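Local coordinates for protein GCN5-related N-acetyltransferase (Anabaena variabilis, PDB 2OZG) that binds coenzyme A and probably acts as an N-acetyltransferase of the GNAT family, perhaps one acting on aminoglycosides, at residues A[213-219]-A[231-237]. Numbering follows the deposited sequence.
Sequences QGYIIFT and IRDWVTL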
loop_
_atom_site.group_PDB
_atom_site.type_symbol
_atom_site.label_atom_id
_atom_site.label_comp_id
_atom_site.label_asym_id
_atom_site.label_seq_id
_atom_site.Cartn_x
_atom_site.Cartn_y
_atom_site.Cartn_z
ATOM N N GLN A 213 22.840 34.579 -9.799
ATOM C CA GLN A 213 23.717 33.604 -9.215
ATOM C C GLN A 213 23.200 32.169 -9.318
ATOM O O GLN A 213 23.859 31.236 -8.916
ATOM C CB GLN A 213 23.988 33.984 -7.779
ATOM C CG GLN A 213 24.731 35.324 -7.661
ATOM C CD GLN A 213 25.258 35.588 -6.280
ATOM O OE1 GLN A 213 25.933 34.738 -5.685
ATOM N NE2 GLN A 213 24.965 36.793 -5.750
ATOM N N GLY A 214 22.034 31.990 -9.901
ATOM C CA GLY A 214 21.486 30.680 -10.057
ATOM C C GLY A 214 20.076 30.770 -10.557
ATOM O O GLY A 214 19.572 31.866 -10.809
ATOM N N TYR A 215 19.433 29.605 -10.684
ATOM C CA TYR A 215 18.073 29.579 -11.164
ATOM C C TYR A 215 17.373 28.274 -10.764
ATOM O O TYR A 215 18.026 27.311 -10.264
ATOM C CB TYR A 215 18.049 29.852 -12.693
ATOM C CG TYR A 215 18.611 28.740 -13.585
ATOM C CD1 TYR A 215 17.910 27.573 -13.782
ATOM C CD2 TYR A 215 19.793 28.907 -14.304
ATOM C CE1 TYR A 215 18.423 26.527 -14.604
ATOM C CE2 TYR A 215 20.267 27.914 -15.148
ATOM C CZ TYR A 215 19.590 26.726 -15.298
ATOM O OH TYR A 215 20.094 25.781 -16.186
ATOM N N ILE A 216 16.044 28.282 -10.869
ATOM C CA ILE A 216 15.242 27.068 -10.619
ATOM C C ILE A 216 14.137 27.008 -11.657
ATOM O O ILE A 216 13.445 28.016 -11.913
ATOM C CB ILE A 216 14.578 27.052 -9.215
ATOM C CG1 ILE A 216 15.544 27.514 -8.138
ATOM C CG2 ILE A 216 14.012 25.683 -8.915
ATOM C CD1 ILE A 216 14.947 27.585 -6.711
ATOM N N ILE A 217 13.972 25.814 -12.238
ATOM C CA ILE A 217 12.929 25.513 -13.208
ATOM C C ILE A 217 12.138 24.321 -12.674
ATOM O O ILE A 217 12.735 23.284 -12.370
ATOM C CB ILE A 217 13.480 25.132 -14.572
ATOM C CG1 ILE A 217 14.369 26.236 -15.106
ATOM C CG2 ILE A 217 12.283 24.875 -15.525
ATOM C CD1 ILE A 217 15.152 25.853 -16.343
ATOM N N PHE A 218 10.809 24.478 -12.593
ATOM C CA PHE A 218 9.988 23.477 -11.982
ATOM C C PHE A 218 8.563 23.440 -12.447
ATOM O O PHE A 218 8.060 24.353 -13.134
ATOM C CB PHE A 218 10.122 23.623 -10.464
ATOM C CG PHE A 218 9.423 24.860 -9.880
ATOM C CD1 PHE A 218 8.074 24.803 -9.546
ATOM C CD2 PHE A 218 10.104 26.052 -9.674
ATOM C CE1 PHE A 218 7.397 25.913 -9.056
ATOM C CE2 PHE A 218 9.434 27.156 -9.118
ATOM C CZ PHE A 218 8.076 27.057 -8.808
ATOM N N THR A 219 7.912 22.341 -12.112
ATOM C CA THR A 219 6.485 22.156 -12.339
ATOM C C THR A 219 5.868 21.739 -10.994
ATOM O O THR A 219 6.586 21.385 -10.045
ATOM C CB THR A 219 6.152 21.047 -13.390
ATOM O OG1 THR A 219 6.738 19.812 -12.986
ATOM C CG2 THR A 219 6.641 21.413 -14.780
ATOM N N ILE A 231 11.466 19.812 -9.434
ATOM C CA ILE A 231 12.483 20.675 -9.962
ATOM C C ILE A 231 13.182 19.937 -11.113
ATOM O O ILE A 231 13.837 18.928 -10.897
ATOM C CB ILE A 231 13.491 21.090 -8.880
ATOM C CG1 ILE A 231 12.806 21.915 -7.772
ATOM C CG2 ILE A 231 14.614 21.899 -9.487
ATOM C CD1 ILE A 231 13.668 22.189 -6.535
ATOM N N ARG A 232 13.081 20.453 -12.336
ATOM C CA ARG A 232 13.715 19.766 -13.480
ATOM C C ARG A 232 15.092 20.275 -13.803
ATOM O O ARG A 232 15.859 19.553 -14.415
ATOM C CB ARG A 232 12.853 19.793 -14.722
ATOM C CG ARG A 232 12.321 21.135 -15.079
ATOM C CD ARG A 232 11.423 21.134 -16.343
ATOM N NE ARG A 232 10.216 20.329 -16.218
ATOM C CZ ARG A 232 9.369 20.117 -17.234
ATOM N NH1 ARG A 232 9.602 20.638 -18.435
ATOM N NH2 ARG A 232 8.303 19.395 -17.068
ATOM N N ASP A 233 15.437 21.490 -13.388
ATOM C CA ASP A 233 16.785 21.983 -13.618
ATOM C C ASP A 233 17.010 23.078 -12.590
ATOM O O ASP A 233 16.081 23.737 -12.174
ATOM C CB ASP A 233 16.918 22.538 -15.049
ATOM C CG ASP A 233 18.345 22.816 -15.457
ATOM O OD1 ASP A 233 19.282 22.226 -14.843
ATOM O OD2 ASP A 233 18.515 23.593 -16.451
ATOM N N TRP A 234 18.242 23.203 -12.124
ATOM C CA TRP A 234 18.573 24.243 -11.180
ATOM C C TRP A 234 20.052 24.532 -11.352
ATOM O O TRP A 234 20.809 23.652 -11.797
ATOM C CB TRP A 234 18.259 23.825 -9.727
ATOM C CG TRP A 234 18.964 22.493 -9.320
ATOM C CD1 TRP A 234 18.449 21.264 -9.442
ATOM C CD2 TRP A 234 20.280 22.321 -8.773
ATOM N NE1 TRP A 234 19.330 20.346 -9.007
ATOM C CE2 TRP A 234 20.482 20.969 -8.621
ATOM C CE3 TRP A 234 21.323 23.186 -8.465
ATOM C CZ2 TRP A 234 21.661 20.447 -8.134
ATOM C CZ3 TRP A 234 22.476 22.693 -8.010
ATOM C CH2 TRP A 234 22.669 21.319 -7.856
ATOM N N VAL A 235 20.432 25.759 -10.955
ATOM C CA VAL A 235 21.798 26.182 -10.884
ATOM C C VAL A 235 22.021 27.002 -9.593
ATOM O O VAL A 235 21.204 27.850 -9.235
ATOM C CB VAL A 235 22.251 26.978 -12.150
ATOM C CG1 VAL A 235 23.526 27.785 -11.893
ATOM C CG2 VAL A 235 22.435 26.040 -13.335
ATOM N N THR A 236 23.119 26.698 -8.882
ATOM C CA THR A 236 23.536 27.449 -7.669
ATOM C C THR A 236 25.045 27.637 -7.767
ATOM O O THR A 236 25.829 26.656 -7.672
ATOM C CB THR A 236 23.113 26.769 -6.339
ATOM O OG1 THR A 236 23.656 25.462 -6.274
ATOM C CG2 THR A 236 21.601 26.632 -6.283
ATOM N N LEU A 237 25.469 28.876 -8.024
ATOM C CA LEU A 237 26.903 29.140 -8.221
ATOM C C LEU A 237 27.634 29.535 -6.948
ATOM O O LEU A 237 28.860 29.474 -6.903
ATOM C CB LEU A 237 27.154 30.189 -9.290
ATOM C CG LEU A 237 26.612 29.884 -10.681
ATOM C CD1 LEU A 237 26.916 31.046 -11.622
ATOM C CD2 LEU A 237 27.201 28.587 -11.215
HETATM O O HOH W 1 9.452 19.257 -13.601
#
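Tyr215 and Val235 face each other as a hydrogen-bonded pair in an antiparallel beta hairpin of the GNAT-like domain, made of strands 211-222 and 227-236. Their side chains share one face of the hairpin with Ile217 and Asp233. Val235 CB lies over the tyrosine ring, 4.0 Å from its centroid, in a CH-pi contact offset toward the rim, while CG2 comes within 3.4 Å of Tyr215 CE2. With CG set between the backbone N and the carbonyl carbon (chi1 70°), the tyrosine ring leans across to the neighbouring strand and takes its hydroxyl past Val235 to Asp233. There Tyr215 OH donates a 2.7 Å hydrogen bond to Asp233 OD2, which lies in the ring plane, whereas the hydroxyl meets the carboxylate from above its plane; the two planes are 78° apart. OD2 also forms a salt bridge with Arg184, so this buried oxygen has two partners, and the charge of the arginine would probably help to keep the aspartate ionised. A phenylalanine in place of Tyr215 would probably keep the cover on Val235 but leave Asp233 OD2 without its hydroxyl donor. Beside this pair, Ile217 CD1 packs 4.0 Å from Asp233 CB.

The other face carries Ile216, Phe218 and Ile231; CG2 of Ile216 meets CG2 of Ile231, and both isoleucines pack on helix 239-250. Arg232 and Asp233 both lie opposite Ile217 in a classic beta bulge, and Ile217 O accepts from Arg232 N and, weakly, from Asp233 N. The Arg232 chain bends at chi3 (62°), with Thr219 CG2 3.5 Å from its NH2. Its NH1 hydrogen-bonds to the backbone O of Leu192 and of Arg194, and a water accepts from Arg232 NE at 2.9 Å while also hydrogen-bonding Thr219 OG1.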